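Local coordinates for type VI immunity protein Atu4351 (Agrobacterium fabrum, PDB 6ITW) that serves as the Tdi1 immunity protein of a type VI secretion effector-immunity pair, probably protecting the bacterium from its own toxic effector, at residues K150-M154 against F155-L159; E106-I109 against L110-R113; Y8-A11 against L12-G16; D192-S195 against A196-A200. All coordinates share one frame; numbering follows the deposited sequence. Where two conformers were deposited one is given.

Contact 1 of 4, residues K150-M154 against F155-L159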
loop_
_atom_site.group_PDB
_atom_site.type_symbol
_atom_site.label_atom_id
_atom_site.label_comp_id
_atom_site.label_asym_id
_atom_site.label_seq_id
_atom_site.Cartn_x
_atom_site.Cartn_y
_atom_site.Cartn_z
ATOM N N LYS A 150 12.793 -11.111 -15.533
ATOM C CA LYS A 150 13.867 -10.488 -16.296
ATOM C C LYS A 150 14.090 -9.018 -15.923
ATOM O O LYS A 150 14.744 -8.288 -16.675
ATOM C CB LYS A 150 13.593 -10.621 -17.796
ATOM C CG LYS A 150 13.369 -12.076 -18.272
ATOM C CD LYS A 150 13.114 -12.143 -19.778
ATOM C CE LYS A 150 13.062 -13.588 -20.279
ATOM N NZ LYS A 150 12.899 -13.669 -21.769
ATOM N N GLY A 151 13.581 -8.570 -14.779
ATOM C CA GLY A 151 13.799 -7.202 -14.336
ATOM C C GLY A 151 12.962 -6.142 -15.036
ATOM O O GLY A 151 13.116 -4.951 -14.737
ATOM N N LYS A 152 12.070 -6.530 -15.932
ATOM C CA LYS A 152 11.334 -5.597 -16.767
ATOM C C LYS A 152 9.963 -5.305 -16.156
ATOM O O LYS A 152 9.226 -6.228 -15.789
ATOM C CB LYS A 152 11.225 -6.178 -18.181
ATOM C CG LYS A 152 10.049 -5.710 -19.009
ATOM C CD LYS A 152 10.076 -4.218 -19.347
ATOM C CE LYS A 152 8.890 -3.851 -20.239
ATOM N NZ LYS A 152 8.777 -4.816 -21.380
ATOM N N LEU A 153 9.630 -4.020 -16.042
ATOM C CA LEU A 153 8.390 -3.608 -15.392
ATOM C C LEU A 153 7.165 -4.214 -16.078
ATOM O O LEU A 153 7.154 -4.449 -17.291
ATOM C CB LEU A 153 8.314 -2.088 -15.375
ATOM C CG LEU A 153 9.496 -1.488 -14.594
ATOM C CD1 LEU A 153 9.397 0.017 -14.496
ATOM C CD2 LEU A 153 9.558 -2.074 -13.203
HETATM N N MSE A 154 6.129 -4.499 -15.283
HETATM C CA MSE A 154 4.960 -5.212 -15.816
HETATM C C MSE A 154 3.678 -4.377 -16.017
HETATM O O MSE A 154 2.779 -4.824 -16.748
HETATM C CB MSE A 154 4.605 -6.413 -14.922
HETATM C CG MSE A 154 5.637 -7.498 -14.880
HETATM SE SE MSE A 154 4.918 -9.117 -14.023
HETATM C CE MSE A 154 5.043 -8.544 -12.174
ATOM N N PHE A 155 3.566 -3.195 -15.390
ATOM C CA PHE A 155 2.262 -2.520 -15.370
ATOM C C PHE A 155 1.724 -2.246 -16.778
ATOM O O PHE A 155 0.584 -2.611 -17.093
ATOM C CB PHE A 155 2.296 -1.213 -14.579
ATOM C CG PHE A 155 0.954 -0.505 -14.576
ATOM C CD1 PHE A 155 -0.091 -0.978 -13.786
ATOM C CD2 PHE A 155 0.719 0.593 -15.399
ATOM C CE1 PHE A 155 -1.339 -0.350 -13.787
ATOM C CE2 PHE A 155 -0.529 1.224 -15.405
ATOM C CZ PHE A 155 -1.555 0.757 -14.599
ATOM N N ASN A 156 2.518 -1.594 -17.637
ATOM C CA ASN A 156 2.007 -1.185 -18.952
ATOM C C ASN A 156 1.513 -2.373 -19.766
ATOM O O ASN A 156 0.417 -2.331 -20.342
ATOM C CB ASN A 156 3.079 -0.423 -19.719
ATOM C CG ASN A 156 3.331 0.947 -19.131
ATOM O OD1 ASN A 156 2.530 1.451 -18.345
ATOM N ND2 ASN A 156 4.453 1.546 -19.489
ATOM N N ARG A 157 2.289 -3.457 -19.806
ATOM C CA ARG A 157 1.827 -4.640 -20.526
ATOM C C ARG A 157 0.567 -5.217 -19.891
ATOM O O ARG A 157 -0.336 -5.686 -20.599
ATOM C CB ARG A 157 2.938 -5.688 -20.589
ATOM C CG ARG A 157 4.131 -5.284 -21.459
ATOM C CD ARG A 157 5.226 -6.357 -21.425
ATOM N NE ARG A 157 6.027 -6.242 -20.213
ATOM C CZ ARG A 157 6.660 -7.255 -19.626
ATOM N NH1 ARG A 157 6.583 -8.481 -20.127
ATOM N NH2 ARG A 157 7.354 -7.043 -18.518
ATOM N N LEU A 158 0.472 -5.188 -18.555
ATOM C CA LEU A 158 -0.716 -5.750 -17.922
ATOM C C LEU A 158 -1.940 -4.874 -18.176
ATOM O O LEU A 158 -3.035 -5.388 -18.435
ATOM C CB LEU A 158 -0.475 -5.948 -16.428
ATOM C CG LEU A 158 0.538 -7.032 -16.044
ATOM C CD1 LEU A 158 0.607 -7.095 -14.537
ATOM C CD2 LEU A 158 0.208 -8.433 -16.654
ATOM N N LEU A 159 -1.773 -3.552 -18.120
ATOM C CA LEU A 159 -2.851 -2.647 -18.510
ATOM C C LEU A 159 -3.387 -2.999 -19.895
ATOM O O LEU A 159 -4.577 -3.298 -20.058
ATOM C CB LEU A 159 -2.354 -1.203 -18.470
ATOM C CG LEU A 159 -3.390 -0.152 -18.887
ATOM C CD1 LEU A 159 -4.680 -0.266 -18.063
ATOM C CD2 LEU A 159 -2.781 1.236 -18.774
HETATM O O HOH W 1 5.079 -3.421 -19.014
#

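Contact 2 of 4, residues E106-I109 against L110-R113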
loop_
_atom_site.group_PDB
_atom_site.type_symbol
_atom_site.label_atom_id
_atom_site.label_comp_id
_atom_site.label_asym_id
_atom_site.label_seq_id
_atom_site.Cartn_x
_atom_site.Cartn_y
_atom_site.Cartn_z
ATOM N N GLU A 106 4.794 0.991 4.087
ATOM C CA GLU A 106 4.493 0.269 2.854
ATOM C C GLU A 106 4.473 -1.226 3.151
ATOM O O GLU A 106 5.407 -1.755 3.762
ATOM C CB GLU A 106 5.505 0.591 1.737
ATOM C CG GLU A 106 5.582 2.088 1.310
ATOM C CD GLU A 106 6.582 2.356 0.157
ATOM O OE1 GLU A 106 6.971 1.393 -0.540
ATOM O OE2 GLU A 106 6.981 3.527 -0.053
ATOM N N ILE A 107 3.415 -1.903 2.724
ATOM C CA ILE A 107 3.252 -3.336 2.933
ATOM C C ILE A 107 3.231 -3.983 1.552
ATOM O O ILE A 107 2.219 -3.928 0.841
ATOM C CB ILE A 107 1.984 -3.671 3.725
ATOM C CG1 ILE A 107 1.954 -2.914 5.059
ATOM C CG2 ILE A 107 1.921 -5.148 3.992
ATOM C CD1 ILE A 107 0.721 -3.269 5.934
ATOM N N ASN A 108 4.353 -4.592 1.167
ATOM C CA ASN A 108 4.499 -5.204 -0.150
ATOM C C ASN A 108 3.948 -6.624 -0.065
ATOM O O ASN A 108 4.634 -7.550 0.381
ATOM C CB ASN A 108 5.955 -5.168 -0.594
ATOM C CG ASN A 108 6.150 -5.686 -2.002
ATOM O OD1 ASN A 108 5.407 -6.559 -2.464
ATOM N ND2 ASN A 108 7.157 -5.159 -2.696
ATOM N N ILE A 109 2.694 -6.783 -0.509
ATOM C CA ILE A 109 1.968 -8.050 -0.399
ATOM C C ILE A 109 2.563 -9.110 -1.324
ATOM O O ILE A 109 2.606 -10.301 -0.984
ATOM C CB ILE A 109 0.482 -7.811 -0.723
ATOM C CG1 ILE A 109 -0.211 -7.098 0.430
ATOM C CG2 ILE A 109 -0.213 -9.132 -1.099
ATOM C CD1 ILE A 109 -0.470 -7.980 1.613
ATOM N N LEU A 110 2.977 -8.704 -2.526
ATOM C CA LEU A 110 3.503 -9.652 -3.507
ATOM C C LEU A 110 4.804 -10.290 -3.016
ATOM O O LEU A 110 4.973 -11.509 -3.098
ATOM C CB LEU A 110 3.727 -8.932 -4.842
ATOM C CG LEU A 110 4.208 -9.742 -6.054
ATOM C CD1 LEU A 110 3.232 -10.843 -6.330
ATOM C CD2 LEU A 110 4.399 -8.873 -7.314
ATOM N N LEU A 111 5.723 -9.482 -2.485
ATOM C CA LEU A 111 7.067 -9.921 -2.135
ATOM C C LEU A 111 7.245 -10.188 -0.644
ATOM O O LEU A 111 8.318 -10.648 -0.243
ATOM C CB LEU A 111 8.098 -8.873 -2.598
ATOM C CG LEU A 111 8.131 -8.627 -4.117
ATOM C CD1 LEU A 111 9.325 -7.783 -4.544
ATOM C CD2 LEU A 111 8.095 -9.965 -4.877
ATOM N N HIS A 112 6.219 -9.924 0.169
ATOM C CA HIS A 112 6.219 -10.180 1.611
ATOM C C HIS A 112 7.260 -9.332 2.336
ATOM O O HIS A 112 8.060 -9.843 3.120
ATOM C CB HIS A 112 6.406 -11.663 1.926
ATOM C CG HIS A 112 5.143 -12.450 1.818
ATOM N ND1 HIS A 112 4.540 -13.039 2.909
ATOM C CD2 HIS A 112 4.346 -12.715 0.757
ATOM C CE1 HIS A 112 3.437 -13.652 2.520
ATOM N NE2 HIS A 112 3.292 -13.466 1.221
ATOM N N ARG A 113 7.214 -8.019 2.094
ATOM C CA ARG A 113 8.136 -7.076 2.700
ATOM C C ARG A 113 7.365 -5.906 3.313
ATOM O O ARG A 113 6.255 -5.575 2.891
ATOM C CB ARG A 113 9.170 -6.579 1.668
ATOM C CG ARG A 113 9.932 -7.723 1.014
ATOM C CD ARG A 113 10.932 -7.269 -0.048
ATOM N NE ARG A 113 11.383 -8.451 -0.775
ATOM C CZ ARG A 113 12.107 -8.470 -1.896
ATOM N NH1 ARG A 113 12.517 -7.352 -2.494
ATOM N NH2 ARG A 113 12.416 -9.650 -2.424
HETATM O O HOH W 2 2.449 -6.059 -3.450
#

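Contact 3 of 4, residues Y8-A11 against L12-G16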
loop_
_atom_site.group_PDB
_atom_site.type_symbol
_atom_site.label_atom_id
_atom_site.label_comp_id
_atom_site.label_asym_id
_atom_site.label_seq_id
_atom_site.Cartn_x
_atom_site.Cartn_y
_atom_site.Cartn_z
ATOM N N TYR A 8 -2.936 18.824 -1.041
ATOM C CA TYR A 8 -3.022 17.881 -2.141
ATOM C C TYR A 8 -3.084 18.583 -3.489
ATOM O O TYR A 8 -3.331 17.925 -4.511
ATOM C CB TYR A 8 -4.205 16.939 -1.885
ATOM C CG TYR A 8 -3.821 16.060 -0.715
ATOM C CD1 TYR A 8 -4.026 16.474 0.590
ATOM C CD2 TYR A 8 -3.146 14.868 -0.914
ATOM C CE1 TYR A 8 -3.604 15.700 1.670
ATOM C CE2 TYR A 8 -2.734 14.087 0.150
ATOM C CZ TYR A 8 -2.955 14.512 1.443
ATOM O OH TYR A 8 -2.535 13.739 2.508
ATOM N N GLU A 9 -2.808 19.896 -3.505
ATOM C CA GLU A 9 -2.722 20.682 -4.739
ATOM C C GLU A 9 -1.830 20.012 -5.770
ATOM O O GLU A 9 -2.222 19.819 -6.926
ATOM C CB GLU A 9 -2.168 22.080 -4.432
ATOM C CG GLU A 9 -3.121 23.033 -3.713
ATOM C CD GLU A 9 -2.899 23.083 -2.209
ATOM O OE1 GLU A 9 -2.330 22.113 -1.645
ATOM O OE2 GLU A 9 -3.287 24.105 -1.592
ATOM N N ASN A 10 -0.615 19.648 -5.355
ATOM C CA ASN A 10 0.360 19.082 -6.272
ATOM C C ASN A 10 -0.081 17.713 -6.777
ATOM O O ASN A 10 -0.014 17.436 -7.984
ATOM C CB ASN A 10 1.719 19.008 -5.570
ATOM C CG ASN A 10 2.823 18.566 -6.492
ATOM O OD1 ASN A 10 3.415 17.491 -6.321
ATOM N ND2 ASN A 10 3.097 19.384 -7.502
ATOM N N ALA A 11 -0.541 16.836 -5.876
ATOM C CA ALA A 11 -0.999 15.530 -6.337
ATOM C C ALA A 11 -2.140 15.684 -7.333
ATOM O O ALA A 11 -2.174 14.997 -8.365
ATOM C CB ALA A 11 -1.426 14.656 -5.151
ATOM N N LEU A 12 -3.074 16.602 -7.053
ATOM C CA LEU A 12 -4.217 16.775 -7.946
ATOM C C LEU A 12 -3.775 17.331 -9.293
ATOM O O LEU A 12 -4.260 16.886 -10.344
ATOM C CB LEU A 12 -5.255 17.685 -7.290
ATOM C CG LEU A 12 -6.116 16.970 -6.258
ATOM C CD1 LEU A 12 -6.859 17.996 -5.403
ATOM C CD2 LEU A 12 -7.075 15.987 -6.942
ATOM N N LYS A 13 -2.839 18.289 -9.277
ATOM C CA LYS A 13 -2.245 18.786 -10.509
ATOM C C LYS A 13 -1.688 17.639 -11.349
ATOM O O LYS A 13 -2.016 17.505 -12.532
ATOM C CB LYS A 13 -1.151 19.800 -10.172
ATOM C CG LYS A 13 -0.549 20.506 -11.378
ATOM C CD LYS A 13 0.559 21.445 -10.920
ATOM C CE LYS A 13 1.067 22.303 -12.061
ATOM N NZ LYS A 13 1.732 21.472 -13.090
ATOM N N ARG A 14 -0.898 16.758 -10.731
ATOM C CA ARG A 14 -0.246 15.698 -11.493
ATOM C C ARG A 14 -1.178 14.543 -11.840
ATOM O O ARG A 14 -0.998 13.918 -12.892
ATOM C CB ARG A 14 0.976 15.193 -10.730
ATOM C CG ARG A 14 1.957 16.335 -10.439
ATOM C CD ARG A 14 2.991 15.988 -9.392
ATOM N NE ARG A 14 3.567 14.669 -9.621
ATOM C CZ ARG A 14 4.335 14.041 -8.740
ATOM N NH1 ARG A 14 4.614 14.624 -7.579
ATOM N NH2 ARG A 14 4.820 12.833 -9.013
ATOM N N PHE A 15 -2.185 14.237 -11.019
ATOM C CA PHE A 15 -2.942 13.010 -11.260
ATOM C C PHE A 15 -4.405 13.237 -11.643
ATOM O O PHE A 15 -5.082 12.279 -12.065
ATOM C CB PHE A 15 -2.845 12.094 -10.022
ATOM C CG PHE A 15 -1.409 11.800 -9.592
ATOM C CD1 PHE A 15 -0.439 11.440 -10.539
ATOM C CD2 PHE A 15 -1.032 11.894 -8.253
ATOM C CE1 PHE A 15 0.887 11.161 -10.152
ATOM C CE2 PHE A 15 0.299 11.614 -7.851
ATOM C CZ PHE A 15 1.258 11.255 -8.800
ATOM N N GLY A 16 -4.903 14.471 -11.554
ATOM C CA GLY A 16 -6.302 14.721 -11.819
ATOM C C GLY A 16 -7.196 14.210 -10.700
ATOM O O GLY A 16 -6.756 13.918 -9.584
#

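Contact 4 of 4, residues D192-S195 against A196-A200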
loop_
_atom_site.group_PDB
_atom_site.type_symbol
_atom_site.label_atom_id
_atom_site.label_comp_id
_atom_site.label_asym_id
_atom_site.label_seq_id
_atom_site.Cartn_x
_atom_site.Cartn_y
_atom_site.Cartn_z
ATOM N N ASP A 192 -9.988 -9.937 -7.188
ATOM C CA ASP A 192 -10.458 -9.211 -6.021
ATOM C C ASP A 192 -9.308 -8.975 -5.040
ATOM O O ASP A 192 -8.652 -9.923 -4.600
ATOM C CB ASP A 192 -11.571 -10.008 -5.353
ATOM C CG ASP A 192 -12.084 -9.346 -4.110
ATOM O OD1 ASP A 192 -12.631 -8.232 -4.226
ATOM O OD2 ASP A 192 -11.950 -9.929 -3.019
ATOM N N ALA A 193 -9.074 -7.708 -4.683
ATOM C CA ALA A 193 -7.904 -7.381 -3.865
ATOM C C ALA A 193 -8.031 -7.938 -2.449
ATOM O O ALA A 193 -7.086 -8.544 -1.927
ATOM C CB ALA A 193 -7.691 -5.867 -3.824
ATOM N N LEU A 194 -9.192 -7.749 -1.807
ATOM C CA LEU A 194 -9.337 -8.187 -0.417
ATOM C C LEU A 194 -9.155 -9.701 -0.286
ATOM O O LEU A 194 -8.487 -10.171 0.641
ATOM C CB LEU A 194 -10.698 -7.765 0.145
ATOM C CG LEU A 194 -10.927 -8.140 1.620
ATOM C CD1 LEU A 194 -9.879 -7.464 2.527
ATOM C CD2 LEU A 194 -12.346 -7.786 2.075
ATOM N N SER A 195 -9.755 -10.475 -1.197
ATOM C CA SER A 195 -9.606 -11.930 -1.177
ATOM C C SER A 195 -8.158 -12.337 -1.395
ATOM O O SER A 195 -7.605 -13.128 -0.623
ATOM C CB SER A 195 -10.467 -12.577 -2.265
ATOM O OG SER A 195 -11.834 -12.419 -1.965
ATOM N N ALA A 196 -7.553 -11.850 -2.491
ATOM C CA ALA A 196 -6.170 -12.192 -2.810
ATOM C C ALA A 196 -5.231 -11.785 -1.675
ATOM O O ALA A 196 -4.369 -12.569 -1.263
ATOM C CB ALA A 196 -5.760 -11.523 -4.125
HETATM N N MSE A 197 -5.406 -10.576 -1.137
HETATM C CA MSE A 197 -4.547 -10.112 -0.047
HETATM C C MSE A 197 -4.768 -10.939 1.204
HETATM O O MSE A 197 -3.841 -11.145 1.983
HETATM C CB MSE A 197 -4.790 -8.636 0.271
HETATM C CG MSE A 197 -4.437 -7.658 -0.861
HETATM SE SE MSE A 197 -5.107 -5.913 -0.342
HETATM C CE MSE A 197 -4.102 -4.855 -1.659
ATOM N N THR A 198 -6.002 -11.416 1.403
ATOM C CA THR A 198 -6.262 -12.276 2.551
ATOM C C THR A 198 -5.456 -13.570 2.457
ATOM O O THR A 198 -4.940 -14.061 3.466
ATOM C CB THR A 198 -7.758 -12.556 2.671
ATOM O OG1 THR A 198 -8.451 -11.319 2.896
ATOM C CG2 THR A 198 -8.049 -13.503 3.835
ATOM N N ILE A 199 -5.299 -14.113 1.248
ATOM C CA ILE A 199 -4.506 -15.325 1.087
ATOM C C ILE A 199 -3.029 -15.014 1.264
ATOM O O ILE A 199 -2.321 -15.673 2.038
ATOM C CB ILE A 199 -4.776 -15.959 -0.287
ATOM C CG1 ILE A 199 -6.205 -16.501 -0.345
ATOM C CG2 ILE A 199 -3.716 -17.040 -0.609
ATOM C CD1 ILE A 199 -6.648 -16.845 -1.741
ATOM N N ALA A 200 -2.546 -14.008 0.534
ATOM C CA ALA A 200 -1.126 -13.687 0.536
ATOM C C ALA A 200 -0.631 -13.342 1.934
ATOM O O ALA A 200 0.443 -13.788 2.346
ATOM C CB ALA A 200 -0.875 -12.536 -0.430
#

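Contact 1 of 4, residues K150-M154 against F155-L159
The guanidinium of Arg157 has the ammonium of Lys152 over one face and the carbonyl oxygen of Leu153 at its edge, where the loop 150-154 runs into the first turn of helix 155-162. The Phe155 ring has Leu159 CB over one face, toward the rim, and meets Tyr56 edge-to-face. Arg157 NH2 donates to Leu153 O at 2.9 Å, in the guanidinium plane but well above the plane of the carbonyl, and the bond is nearly straight (169°). A bend at chi3 (-80°) folds the arginine back over the loop to make this reach. The length and flexibility of arginine suit it to reach back across the turn. Lys152 NZ stands 3.3 Å from Arg157 NE, two donors of like charge; Asp148, which forms a salt bridge with Arg157 NH2, probably eases their proximity. Beside these polar contacts, Met154, a selenomethionine, meets Leu158 CD1 through its CB, and both side chains pack on Met188, a buried place that suits two apolar side chains. Leu158 N returns to Met154 O at 3.0 Å, beginning the helical bonding. One water completes the turn: it donates to Leu153 O and accepts from both Arg157 N, at 2.9 Å, and Arg157 NE, at 3.2 Å.

Contact 2 of 4, residues E106-I109 against L110-R113
Asn108 and Arg113 close the turn between strands 103-108 and 113-116 as an antiparallel hydrogen-bonded pair. Of the backbone bonds, Asn108 N donates to Arg113 O at 2.7 Å, and Arg113 N answers to Asn108 O at 3.1 Å. His112 N also points to Asn108 O, but this third bond is weak and strongly bent.

The side-chain polar contacts gather on one amide oxygen. With its CG anti to the backbone N (chi1 -175°), Asn108 swings its amide over the loop, and OD1 accepts from Leu111 N at 2.9 Å, the donor standing above the amide plane. A water bridges the same OD1 to Leu110 N. Asparagine suits the place, being short enough to turn back on the loop while presenting an acceptor to the N-H of Leu111 and to the water.

By van der Waals contact, Leu111 CB lies 3.8 Å from Asn108 CG, and Leu111 CD1 rests over one face of the Arg113 guanidinium, offset toward the rim. The His112 ring leaves in another direction, stacking with Phe206 and bonding through ND1 to Pro205 O.

His112 takes a positive phi (64°), a conformation easiest for glycine, and together with Arg113 it faces the single residue Asn108: a beta hairpin with a four-residue loop, ending in a G1 beta bulge.

Contact 3 of 4, residues Y8-A11 against L12-G16
Ala11, Asn10 and Leu12 carry this contact, each looking along helix 9-15 to a partner one turn away. The methyl of Ala11 lies 4.2 Å from Phe15 CD2, and the same ring atom comes within 3.3 Å of Ala11 O, the carbonyl that receives Phe15 N at 2.8 Å. Alanine, small and apolar, suits this buried spot beside the ring of Phe15, which also meets the ring of Trp52.

Asn10 pairs with Arg14 twice. The backbone bond from Arg14 N to Asn10 O measures 3.0 Å. The side-chain bond, from Arg14 NH1 to Asn10 OD1, is long and weak at 3.4 Å, although it is straight and the oxygen sits at the guanidinium edge, in its plane. The amide itself is turned 59° from that plane. A bend at chi3 (45°) curls the arginine back toward Asn10, while its NH2 takes a stronger partner, the salt bridge to Asp140. Arginine suits the position because its separate N-H groups can serve both residues.

Leu12 leans the other way along the chain: its N bonds to Tyr8 O at 2.9 Å, and its CG lies 3.4 Å from the same oxygen. Its side chain packs on Phe43, the residue on whose ring Tyr8 stacks.

Tyr8 holds the N-cap position, and at the far end Gly16 leaves helical geometry with a positive phi (73°), as glycine readily does. The whole is a short two-turn alpha-helix, with Tyr8 and Leu12 against helix 38-47, and Tyr8, Asn10 and Arg14 against helix 128-137.

Contact 4 of 4, residues D192-S195 against A196-A200
The first turns of helix 193-200 are fastened by an N-cap, Asp192, which is also the last residue of strand 188-192. Its OD2 accepts two bonds from Ser195: the backbone N at 2.9 Å, coming from above the carboxylate plane, and OG at 2.7 Å, on the anti side. Aspartate is apt here, since a short charged acceptor can meet a backbone N-H at a helix start and probably gains from the helix dipole. Across the contact, Ala196 N bonds to Asp192 O at 3.1 Å, so the cap residue also opens the main-chain series.

Leu194 O is held doubly by Thr198, whose N, at 2.9 Å, and OG1 arrive from opposite faces of its carbonyl plane. The hydroxyl is brought there by chi1 of -62°, which sets OG1 beside the backbone N; threonine thus returns its hydroxyl to a carbonyl of its own helix.

On another flank Met197, a selenomethionine, runs extended back along the helix, its CE 4.3 Å from Ala193 CB. Both side chains pack on Phe89, where the small Ala193 and the long Met197 lie together against strand 84-90. This is a strand-to-helix junction with an aspartate N-cap, as alpha-helix starts commonly have.

In the fold
Along the chain the order is contact 3, contact 2, contact 1, contact 4. Contacts 2 and 3 belong to the GAD-like part of the sequence, contacts 1 and 4 to the C-terminal part characteristic of Tdi1. Contacts 2 and 4, with centres about 13 Å apart, nevertheless touch: Ile109 CG2 meets Ala200 CB at 3.5 Å, and both contacts pack on Ile68 of helix 66-73, so the two parts are joined in one body. Strand 188-192 connects contacts 1 and 4, about 21 Å apart by centres: Met188 packs against the first and Asp192 begins the second. Contact 3 lies remote, about 29 Å from contact 4 by centres, on the opposite side of the chain's centre.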